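Local coordinates for arabinogalactan endo-1,4-beta-galactosidase (PDB 7OSK), which probably hydrolyses beta-1,4-galactosidic bonds within arabinogalactan chains, as expected of a family 53 glycoside hydrolase, here through its calcium-binding catalytic domain, at residues P37-V48 / P386-E396; W206-I217 / F244-S254. All coordinates share one frame; numbering follows the deposited sequence. Where two conformers were deposited one is given.

How the contacts relate
Both contacts belong to the shell of one eight-stranded parallel beta/alpha barrel, on opposite sides of the chain's centre. Their own centres lie 38 Å apart and their nearest atoms about 21 Å, so they do not touch. In contact 1, segment 37-48 leads into strand 51-55. Its partner, segment 386-396, comes after strand 346-352, which lies next to strand 51-55 where the barrel closes. Contact 2 falls between those segments in sequence, where helices 206-223 and 238-250 flank strand 228-234 along the chain. One contact thus brings the first and last modelled segments together, the other joins successive outer helices; both lie away from the calcium site.

Contact 1 (P37-V48 / P386-E396); sequences PVIINPVPGLPV and PSLKVFRLVYE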
loop_
_atom_site.group_PDB
_atom_site.type_symbol
_atom_site.label_atom_id
_atom_site.label_comp_id
_atom_site.label_asym_id
_atom_site.label_seq_id
_atom_site.Cartn_x
_atom_site.Cartn_y
_atom_site.Cartn_z
ATOM N N PRO A 37 0.390 25.127 -9.964
ATOM C CA PRO A 37 0.736 26.238 -9.069
ATOM C C PRO A 37 1.091 25.753 -7.658
ATOM O O PRO A 37 0.644 26.324 -6.660
ATOM C CB PRO A 37 -0.537 27.094 -9.076
ATOM C CG PRO A 37 -1.636 26.132 -9.370
ATOM C CD PRO A 37 -1.046 25.115 -10.302
ATOM N N VAL A 38 1.906 24.704 -7.591
ATOM C CA VAL A 38 2.275 24.087 -6.321
ATOM C C VAL A 38 3.695 24.454 -5.899
ATOM O O VAL A 38 4.662 24.116 -6.583
ATOM C CB VAL A 38 2.156 22.553 -6.399
ATOM C CG1 VAL A 38 2.691 21.898 -5.126
ATOM C CG2 VAL A 38 0.709 22.149 -6.638
ATOM N N ILE A 39 3.808 25.131 -4.761
ATOM C CA ILE A 39 5.102 25.475 -4.186
ATOM C C ILE A 39 5.570 24.329 -3.297
ATOM O O ILE A 39 4.778 23.740 -2.562
ATOM C CB ILE A 39 5.040 26.788 -3.370
ATOM C CG1 ILE A 39 4.779 27.983 -4.294
ATOM C CG2 ILE A 39 6.337 27.020 -2.602
ATOM C CD1 ILE A 39 3.312 28.252 -4.561
ATOM N N ILE A 40 6.859 24.021 -3.365
ATOM C CA ILE A 40 7.414 22.898 -2.623
ATOM C C ILE A 40 8.902 23.099 -2.357
ATOM O O ILE A 40 9.652 23.514 -3.243
ATOM C CB ILE A 40 7.203 21.566 -3.381
ATOM C CG1 ILE A 40 8.038 20.446 -2.751
ATOM C CG2 ILE A 40 7.552 21.726 -4.860
ATOM C CD1 ILE A 40 7.765 19.085 -3.334
ATOM N N ASN A 41 9.322 22.800 -1.133
ATOM C CA ASN A 41 10.729 22.863 -0.767
ATOM C C ASN A 41 11.443 21.555 -1.103
ATOM O O ASN A 41 10.879 20.480 -0.919
ATOM C CB ASN A 41 10.880 23.173 0.721
ATOM C CG ASN A 41 11.183 24.632 0.982
ATOM O OD1 ASN A 41 12.326 24.996 1.261
ATOM N ND2 ASN A 41 10.162 25.478 0.888
ATOM N N PRO A 42 12.680 21.635 -1.615
ATOM C CA PRO A 42 13.414 20.380 -1.806
ATOM C C PRO A 42 13.774 19.732 -0.472
ATOM O O PRO A 42 13.804 20.423 0.548
ATOM C CB PRO A 42 14.671 20.817 -2.566
ATOM C CG PRO A 42 14.303 22.113 -3.205
ATOM C CD PRO A 42 13.375 22.774 -2.238
ATOM N N VAL A 43 14.023 18.426 -0.485
ATOM C CA VAL A 43 14.465 17.702 0.704
ATOM C C VAL A 43 15.970 17.444 0.606
ATOM O O VAL A 43 16.394 16.550 -0.128
ATOM C CB VAL A 43 13.714 16.365 0.866
ATOM C CG1 VAL A 43 14.181 15.636 2.117
ATOM C CG2 VAL A 43 12.212 16.605 0.917
ATOM N N PRO A 44 16.786 18.225 1.342
ATOM C CA PRO A 44 18.245 18.112 1.220
ATOM C C PRO A 44 18.788 16.712 1.502
ATOM O O PRO A 44 18.467 16.119 2.529
ATOM C CB PRO A 44 18.764 19.102 2.272
ATOM C CG PRO A 44 17.660 20.062 2.476
ATOM C CD PRO A 44 16.404 19.271 2.309
ATOM N N GLY A 45 19.605 16.198 0.587
ATOM C CA GLY A 45 20.299 14.941 0.801
ATOM C C GLY A 45 19.475 13.709 0.488
ATOM O O GLY A 45 19.904 12.588 0.763
ATOM N N LEU A 46 18.294 13.906 -0.089
ATOM C CA LEU A 46 17.400 12.794 -0.393
ATOM C C LEU A 46 17.996 11.900 -1.491
ATOM O O LEU A 46 18.238 12.373 -2.602
ATOM C CB LEU A 46 16.027 13.320 -0.822
ATOM C CG LEU A 46 14.914 12.282 -0.993
ATOM C CD1 LEU A 46 14.606 11.571 0.317
ATOM C CD2 LEU A 46 13.660 12.943 -1.540
ATOM N N PRO A 47 18.241 10.609 -1.182
ATOM C CA PRO A 47 18.814 9.687 -2.177
ATOM C C PRO A 47 17.970 9.562 -3.445
ATOM O O PRO A 47 16.746 9.647 -3.372
ATOM C CB PRO A 47 18.859 8.349 -1.433
ATOM C CG PRO A 47 18.889 8.708 0.002
ATOM C CD PRO A 47 18.066 9.948 0.126
ATOM N N VAL A 48 18.621 9.353 -4.588
ATOM C CA VAL A 48 17.916 9.244 -5.865
ATOM C C VAL A 48 17.180 7.910 -6.011
ATOM O O VAL A 48 16.327 7.764 -6.888
ATOM C CB VAL A 48 18.881 9.413 -7.064
ATOM C CG1 VAL A 48 19.407 10.840 -7.129
ATOM C CG2 VAL A 48 20.033 8.413 -6.988
ATOM N N PRO A 386 -1.334 18.882 -10.125
ATOM C CA PRO A 386 0.026 19.432 -10.092
ATOM C C PRO A 386 0.815 19.004 -8.856
ATOM O O PRO A 386 2.005 19.300 -8.769
ATOM C CB PRO A 386 -0.204 20.950 -10.099
ATOM C CG PRO A 386 -1.600 21.140 -9.621
ATOM C CD PRO A 386 -2.363 19.936 -10.071
ATOM N N SER A 387 0.161 18.316 -7.922
ATOM C CA SER A 387 0.829 17.819 -6.722
ATOM C C SER A 387 1.467 16.451 -6.959
ATOM O O SER A 387 2.094 15.888 -6.064
ATOM C CB SER A 387 -0.159 17.741 -5.554
ATOM O OG SER A 387 -1.302 16.980 -5.897
ATOM N N LEU A 388 1.305 15.920 -8.165
ATOM C CA LEU A 388 1.908 14.642 -8.521
ATOM C C LEU A 388 3.405 14.811 -8.754
ATOM O O LEU A 388 4.150 13.835 -8.774
ATOM C CB LEU A 388 1.235 14.059 -9.768
ATOM C CG LEU A 388 1.681 12.667 -10.228
ATOM C CD1 LEU A 388 1.475 11.617 -9.145
ATOM C CD2 LEU A 388 0.940 12.278 -11.492
ATOM N N LYS A 389 3.837 16.058 -8.925
ATOM C CA LYS A 389 5.247 16.368 -9.138
ATOM C C LYS A 389 6.019 16.403 -7.823
ATOM O O LYS A 389 7.205 16.731 -7.800
ATOM C CB LYS A 389 5.399 17.712 -9.853
ATOM C CG LYS A 389 4.737 17.779 -11.215
ATOM C CD LYS A 389 4.840 19.180 -11.794
ATOM C CE LYS A 389 4.184 19.272 -13.160
ATOM N NZ LYS A 389 4.220 20.662 -13.694
ATOM N N VAL A 390 5.345 16.073 -6.727
ATOM C CA VAL A 390 5.980 16.098 -5.416
ATOM C C VAL A 390 7.082 15.045 -5.341
ATOM O O VAL A 390 8.073 15.225 -4.637
ATOM C CB VAL A 390 4.949 15.865 -4.285
ATOM C CG1 VAL A 390 4.372 14.453 -4.357
ATOM C CG2 VAL A 390 5.575 16.125 -2.921
ATOM N N PHE A 391 6.913 13.955 -6.081
ATOM C CA PHE A 391 7.894 12.871 -6.089
ATOM C C PHE A 391 9.098 13.183 -6.983
ATOM O O PHE A 391 9.978 12.339 -7.166
ATOM C CB PHE A 391 7.237 11.570 -6.554
ATOM C CG PHE A 391 5.988 11.217 -5.798
ATOM C CD1 PHE A 391 6.057 10.519 -4.605
ATOM C CD2 PHE A 391 4.742 11.576 -6.286
ATOM C CE1 PHE A 391 4.913 10.190 -3.911
ATOM C CE2 PHE A 391 3.591 11.246 -5.593
ATOM C CZ PHE A 391 3.678 10.554 -4.404
ATOM N N ARG A 392 9.125 14.391 -7.543
ATOM C CA ARG A 392 10.221 14.830 -8.403
ATOM C C ARG A 392 10.782 16.156 -7.901
ATOM O O ARG A 392 11.983 16.411 -7.992
ATOM C CB ARG A 392 9.740 14.969 -9.851
ATOM C CG ARG A 392 10.825 15.331 -10.860
ATOM C CD ARG A 392 10.207 15.751 -12.184
ATOM N NE ARG A 392 9.505 17.029 -12.073
ATOM C CZ ARG A 392 8.676 17.518 -12.991
ATOM N NH1 ARG A 392 8.422 16.837 -14.102
ATOM N NH2 ARG A 392 8.091 18.692 -12.795
ATOM N N LEU A 393 9.902 16.994 -7.365
ATOM C CA LEU A 393 10.283 18.326 -6.916
ATOM C C LEU A 393 10.919 18.312 -5.527
ATOM O O LEU A 393 11.387 19.343 -5.042
ATOM C CB LEU A 393 9.061 19.245 -6.926
ATOM C CG LEU A 393 8.504 19.594 -8.307
ATOM C CD1 LEU A 393 7.195 20.352 -8.173
ATOM C CD2 LEU A 393 9.509 20.405 -9.112
ATOM N N VAL A 394 10.937 17.147 -4.886
ATOM C CA VAL A 394 11.644 16.998 -3.616
ATOM C C VAL A 394 13.150 16.957 -3.860
ATOM O O VAL A 394 13.939 17.068 -2.920
ATOM C CB VAL A 394 11.214 15.724 -2.839
ATOM C CG1 VAL A 394 9.893 15.953 -2.123
ATOM C CG2 VAL A 394 11.141 14.502 -3.754
ATOM N N TYR A 395 13.536 16.798 -5.125
ATOM C CA TYR A 395 14.938 16.864 -5.531
ATOM C C TYR A 395 15.263 18.232 -6.124
ATOM O O TYR A 395 14.382 19.079 -6.278
ATOM C CB TYR A 395 15.257 15.767 -6.548
ATOM C CG TYR A 395 15.124 14.373 -5.990
ATOM C CD1 TYR A 395 13.882 13.771 -5.875
ATOM C CD2 TYR A 395 16.241 13.658 -5.576
ATOM C CE1 TYR A 395 13.750 12.502 -5.362
ATOM C CE2 TYR A 395 16.120 12.383 -5.064
ATOM C CZ TYR A 395 14.871 11.809 -4.959
ATOM O OH TYR A 395 14.730 10.539 -4.452
ATOM N N GLU A 396 16.533 18.434 -6.459
ATOM C CA GLU A 396 16.995 19.704 -7.008
ATOM C C GLU A 396 18.271 19.511 -7.821
ATOM O O GLU A 396 18.242 19.510 -9.052
ATOM C CB GLU A 396 17.237 20.710 -5.882
ATOM C CG GLU A 396 18.098 20.170 -4.751
ATOM C CD GLU A 396 18.350 21.196 -3.664
ATOM O OE1 GLU A 396 18.310 22.407 -3.964
ATOM O OE2 GLU A 396 18.593 20.789 -2.508
#
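V43 and V394 hold the middle of this contact, where V43 N donates to V394 O over 2.8 Å in a nearly straight bond (172° at the hydrogen). Beside it the two valine side chains lie alongside each other, pointing the same way. V394 spreads its branches between neighbours: CG1 faces V43 CG2 and I40 CD1, while CG2 meets L46 CD2 at 3.7 Å. I40 has its CG1 anti to the backbone N (chi1 168°) and runs on extended, which carries CD1 to V390 CG2, 3.7 Å away, the two side chains meeting at about a right angle. Its other branch, CG2, rests on L393 CB at 3.6 Å. This apolar core is continued by helix 324-342, where I331 touches V390. A smaller patch, still in van der Waals contact, is made by V38 CG2 against P386 CB at 3.8 Å.

Further along, Y395 starts out away from the 37-48 segment, but its ring comes back to lie with one face against L46. L46 CD2 sits over that face, 4.2 Å from the centroid of the Y395 ring, a CH-pi contact. The phenol OH donates to P47 O, which lies at the ring edge near its plane; this bond is modelled very short, and at this resolution its exact length is doubtful. R52, in strand 51-55, makes a weak second bond to that hydroxyl.

The loose, solvent side is at exposed P37, which contributes little more than CD against P386 CG at 4.1 Å, and at E396, the exposed last modelled residue, whose carboxylate end lies across the P42 ring. An extended leader before the first strand, laid along the chain's last short helix, thus joins the segments that enter and leave a closed beta/alpha barrel.

Contact 2 (W206-I217 / F244-S254); sequences WTQFVGLLKAAI and FIDRLINSGVS
Consecutive helices in the outer layer of the beta/alpha barrel meet here, with W206 of helix 206-223 filling the angle against F244, R247 and L248 of helix 238-250 and S251 just beyond it. The segment axes cross at -67°, 11.3 Å apart at their closest. A chi1 of -172° swings the indole opposite the backbone N and across to the second helix. Its NE1 donates in the ring plane to S251 OG at 2.7 Å, and that hydroxyl in turn donates a hydrogen bond to R247 O one turn back. The serine oxygen is therefore gripped from two sides of the junction.

F209 CD2 and V210 CG2 cover one indole face. On the other, the R247 guanidinium lies flat in the conformer described, its CZ 4.1 Å from the centroid of the five-membered ring; since R247 has two conformers, this cation-pi stack may be only partly populated. The far edge of the indole turns to the face of F244, T-shaped with planes at 81°, while W206 CZ2 meets L248 CD1 at 3.6 Å. Were an alanine here instead of the indole, S251 OG would probably lose its ring donor, and F244, R247 and L248 the surface they pack on.

Farther along, the extended K214 chain brings NZ to S251 O at 2.7 Å, in the carbonyl plane; its positive charge would suit the helix's C-terminal end. Apolar contacts continue the seam: V210 CG1 meets V253 CG2 at 3.6 Å, L213 CD2 touches L248 CD1, and I217 CD1 reaches V253 CG1. Inward, I217 and L248 pack on strand 228-234. Helix 238-250 ends in a Schellman motif, with G252 at positive phi just beyond it, before the chain enters strand 257-261 of the barrel.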
loop_
_atom_site.group_PDB
_atom_site.type_symbol
_atom_site.label_atom_id
_atom_site.label_comp_id
_atom_site.label_asym_id
_atom_site.label_seq_id
_atom_site.Cartn_x
_atom_site.Cartn_y
_atom_site.Cartn_z
ATOM N N TRP A 206 -0.604 -16.383 19.147
ATOM C CA TRP A 206 0.687 -15.934 18.641
ATOM C C TRP A 206 1.488 -17.064 18.016
ATOM O O TRP A 206 2.118 -16.881 16.977
ATOM C CB TRP A 206 1.509 -15.294 19.755
ATOM C CG TRP A 206 2.754 -14.661 19.236
ATOM C CD1 TRP A 206 4.005 -15.201 19.216
ATOM C CD2 TRP A 206 2.865 -13.367 18.637
ATOM N NE1 TRP A 206 4.892 -14.319 18.649
ATOM C CE2 TRP A 206 4.216 -13.184 18.284
ATOM C CE3 TRP A 206 1.952 -12.341 18.370
ATOM C CZ2 TRP A 206 4.676 -12.020 17.680
ATOM C CZ3 TRP A 206 2.410 -11.187 17.770
ATOM C CH2 TRP A 206 3.759 -11.034 17.430
ATOM N N THR A 207 1.471 -18.227 18.655
ATOM C CA THR A 207 2.219 -19.380 18.167
ATOM C C THR A 207 1.780 -19.759 16.755
ATOM O O THR A 207 2.609 -19.936 15.860
ATOM C CB THR A 207 2.044 -20.596 19.097
ATOM O OG1 THR A 207 2.363 -20.221 20.444
ATOM C CG2 THR A 207 2.947 -21.744 18.660
ATOM N N GLN A 208 0.472 -19.875 16.562
ATOM C CA GLN A 208 -0.084 -20.230 15.265
ATOM C C GLN A 208 0.091 -19.085 14.277
ATOM O O GLN A 208 0.342 -19.302 13.092
ATOM C CB GLN A 208 -1.561 -20.594 15.404
ATOM C CG GLN A 208 -1.795 -21.857 16.211
ATOM C CD GLN A 208 -3.226 -22.348 16.130
ATOM O OE1 GLN A 208 -4.148 -21.578 15.856
ATOM N NE2 GLN A 208 -3.418 -23.642 16.363
ATOM N N PHE A 209 -0.051 -17.866 14.787
ATOM C CA PHE A 209 0.166 -16.654 14.007
ATOM C C PHE A 209 1.570 -16.650 13.394
ATOM O O PHE A 209 1.737 -16.344 12.213
ATOM C CB PHE A 209 -0.053 -15.424 14.901
ATOM C CG PHE A 209 0.298 -14.107 14.255
ATOM C CD1 PHE A 209 0.120 -13.898 12.897
ATOM C CD2 PHE A 209 0.802 -13.072 15.024
ATOM C CE1 PHE A 209 0.446 -12.680 12.320
ATOM C CE2 PHE A 209 1.126 -11.856 14.454
ATOM C CZ PHE A 209 0.949 -11.660 13.103
ATOM N N VAL A 210 2.570 -17.015 14.192
ATOM C CA VAL A 210 3.959 -17.023 13.732
ATOM C C VAL A 210 4.221 -18.171 12.763
ATOM O O VAL A 210 5.038 -18.053 11.851
ATOM C CB VAL A 210 4.939 -17.125 14.918
ATOM C CG1 VAL A 210 6.365 -17.383 14.432
ATOM C CG2 VAL A 210 4.890 -15.855 15.746
ATOM N N GLY A 211 3.536 -19.288 12.971
ATOM C CA GLY A 211 3.663 -20.425 12.081
ATOM C C GLY A 211 3.196 -20.079 10.680
ATOM O O GLY A 211 3.851 -20.422 9.697
ATOM N N LEU A 212 2.058 -19.395 10.591
ATOM C CA LEU A 212 1.510 -18.983 9.305
ATOM C C LEU A 212 2.356 -17.882 8.681
ATOM O O LEU A 212 2.550 -17.849 7.466
ATOM C CB LEU A 212 0.064 -18.505 9.467
ATOM C CG LEU A 212 -0.955 -19.588 9.831
ATOM C CD1 LEU A 212 -2.313 -18.974 10.136
ATOM C CD2 LEU A 212 -1.076 -20.613 8.715
ATOM N N LEU A 213 2.858 -16.979 9.514
ATOM C CA LEU A 213 3.689 -15.886 9.033
ATOM C C LEU A 213 4.994 -16.441 8.471
ATOM O O LEU A 213 5.436 -16.041 7.395
ATOM C CB LEU A 213 3.966 -14.887 10.160
ATOM C CG LEU A 213 4.013 -13.398 9.803
ATOM C CD1 LEU A 213 2.738 -12.938 9.112
ATOM C CD2 LEU A 213 4.244 -12.580 11.063
ATOM N N LYS A 214 5.598 -17.376 9.198
ATOM C CA LYS A 214 6.824 -18.030 8.749
ATOM C C LYS A 214 6.602 -18.850 7.481
ATOM O O LYS A 214 7.455 -18.880 6.596
ATOM C CB LYS A 214 7.379 -18.934 9.850
ATOM C CG LYS A 214 8.101 -18.198 10.968
ATOM C CD LYS A 214 8.649 -19.174 11.998
ATOM C CE LYS A 214 9.475 -18.464 13.057
ATOM N NZ LYS A 214 9.963 -19.404 14.100
ATOM N N ALA A 215 5.455 -19.518 7.406
ATOM C CA ALA A 215 5.126 -20.380 6.274
ATOM C C ALA A 215 5.108 -19.605 4.961
ATOM O O ALA A 215 5.619 -20.075 3.942
ATOM C CB ALA A 215 3.787 -21.050 6.500
ATOM N N ALA A 216 4.506 -18.422 4.988
ATOM C CA ALA A 216 4.477 -17.558 3.817
ATOM C C ALA A 216 5.886 -17.124 3.443
ATOM O O ALA A 216 6.257 -17.142 2.273
ATOM C CB ALA A 216 3.605 -16.349 4.073
ATOM N N ILE A 217 6.669 -16.738 4.444
ATOM C CA ILE A 217 8.030 -16.275 4.210
ATOM C C ILE A 217 8.885 -17.388 3.605
ATOM O O ILE A 217 9.661 -17.140 2.686
ATOM C CB ILE A 217 8.679 -15.758 5.510
ATOM C CG1 ILE A 217 7.918 -14.531 6.012
ATOM C CG2 ILE A 217 10.141 -15.390 5.278
ATOM C CD1 ILE A 217 8.302 -14.085 7.400
ATOM N N PHE A 244 5.010 -5.450 19.679
ATOM C CA PHE A 244 4.660 -6.355 18.592
ATOM C C PHE A 244 5.893 -6.877 17.857
ATOM O O PHE A 244 5.998 -8.072 17.581
ATOM C CB PHE A 244 3.727 -5.657 17.602
ATOM C CG PHE A 244 3.182 -6.567 16.539
ATOM C CD1 PHE A 244 3.867 -6.755 15.349
ATOM C CD2 PHE A 244 1.985 -7.235 16.732
ATOM C CE1 PHE A 244 3.367 -7.594 14.371
ATOM C CE2 PHE A 244 1.478 -8.075 15.757
ATOM C CZ PHE A 244 2.169 -8.255 14.575
ATOM N N ILE A 245 6.821 -5.981 17.541
ATOM C CA ILE A 245 7.996 -6.350 16.758
ATOM C C ILE A 245 8.998 -7.150 17.592
ATOM O O ILE A 245 9.571 -8.124 17.105
ATOM C CB ILE A 245 8.681 -5.102 16.166
ATOM C CG1 ILE A 245 7.727 -4.411 15.185
ATOM C CG2 ILE A 245 9.988 -5.479 15.459
ATOM C CD1 ILE A 245 8.239 -3.098 14.625
ATOM N N ASP A 246 9.215 -6.732 18.835
ATOM C CA ASP A 246 10.060 -7.485 19.760
ATOM C C ASP A 246 9.625 -8.943 19.818
ATOM O O ASP A 246 10.444 -9.854 19.675
ATOM C CB ASP A 246 10.009 -6.882 21.168
ATOM C CG ASP A 246 10.858 -5.633 21.306
ATOM O OD1 ASP A 246 11.221 -5.038 20.271
ATOM O OD2 ASP A 246 11.155 -5.245 22.456
ATOM N N ARG A 247 8.331 -9.164 20.031
ATOM C CA ARG A 247 7.800 -10.515 20.137
ATOM C C ARG A 247 7.913 -11.244 18.802
ATOM O O ARG A 247 8.034 -12.468 18.761
ATOM C CB ARG A 247 6.344 -10.485 20.602
ATOM C CG ARG A 247 5.842 -11.816 21.145
ATOM C CD ARG A 247 4.393 -11.723 21.600
ATOM N NE ARG A 247 3.939 -12.954 22.240
ATOM C CZ ARG A 247 2.684 -13.187 22.612
ATOM N NH1 ARG A 247 1.743 -12.275 22.405
ATOM N NH2 ARG A 247 2.367 -14.337 23.187
ATOM N N LEU A 248 7.879 -10.486 17.710
ATOM C CA LEU A 248 7.984 -11.065 16.376
ATOM C C LEU A 248 9.417 -11.505 16.082
ATOM O O LEU A 248 9.655 -12.627 15.637
ATOM C CB LEU A 248 7.510 -10.060 15.321
ATOM C CG LEU A 248 6.961 -10.637 14.015
ATOM C CD1 LEU A 248 5.664 -11.396 14.263
ATOM C CD2 LEU A 248 6.745 -9.530 12.995
ATOM N N ILE A 249 10.366 -10.609 16.333
ATOM C CA ILE A 249 11.779 -10.908 16.142
ATOM C C ILE A 249 12.206 -12.081 17.023
ATOM O O ILE A 249 12.909 -12.983 16.570
ATOM C CB ILE A 249 12.657 -9.668 16.446
ATOM C CG1 ILE A 249 12.427 -8.600 15.368
ATOM C CG2 ILE A 249 14.141 -10.047 16.537
ATOM C CD1 ILE A 249 13.226 -7.321 15.554
ATOM N N ASN A 250 11.772 -12.067 18.279
ATOM C CA ASN A 250 12.096 -13.141 19.211
ATOM C C ASN A 250 11.484 -14.481 18.801
ATOM O O ASN A 250 11.971 -15.535 19.208
ATOM C CB ASN A 250 11.630 -12.775 20.624
ATOM C CG ASN A 250 12.484 -11.692 21.261
ATOM O OD1 ASN A 250 13.660 -11.535 20.935
ATOM N ND2 ASN A 250 11.892 -10.942 22.183
ATOM N N SER A 251 10.423 -14.437 17.999
ATOM C CA SER A 251 9.733 -15.655 17.572
ATOM C C SER A 251 10.413 -16.320 16.375
ATOM O O SER A 251 9.985 -17.385 15.925
ATOM C CB SER A 251 8.276 -15.347 17.224
ATOM O OG SER A 251 7.549 -14.947 18.371
ATOM N N GLY A 252 11.467 -15.691 15.864
ATOM C CA GLY A 252 12.223 -16.244 14.756
ATOM C C GLY A 252 11.731 -15.774 13.401
ATOM O O GLY A 252 12.225 -16.227 12.366
ATOM N N VAL A 253 10.758 -14.870 13.401
ATOM C CA VAL A 253 10.237 -14.322 12.156
ATOM C C VAL A 253 11.281 -13.413 11.517
ATOM O O VAL A 253 11.601 -12.348 12.046
ATOM C CB VAL A 253 8.924 -13.536 12.376
ATOM C CG1 VAL A 253 8.438 -12.910 11.070
ATOM C CG2 VAL A 253 7.854 -14.447 12.949
ATOM N N SER A 254 11.810 -13.849 10.378
ATOM C CA SER A 254 12.818 -13.085 9.658
ATOM C C SER A 254 12.167 -12.204 8.600
ATOM O O SER A 254 11.448 -12.689 7.725
ATOM C CB SER A 254 13.843 -14.022 9.013
ATOM O OG SER A 254 13.214 -14.949 8.146
#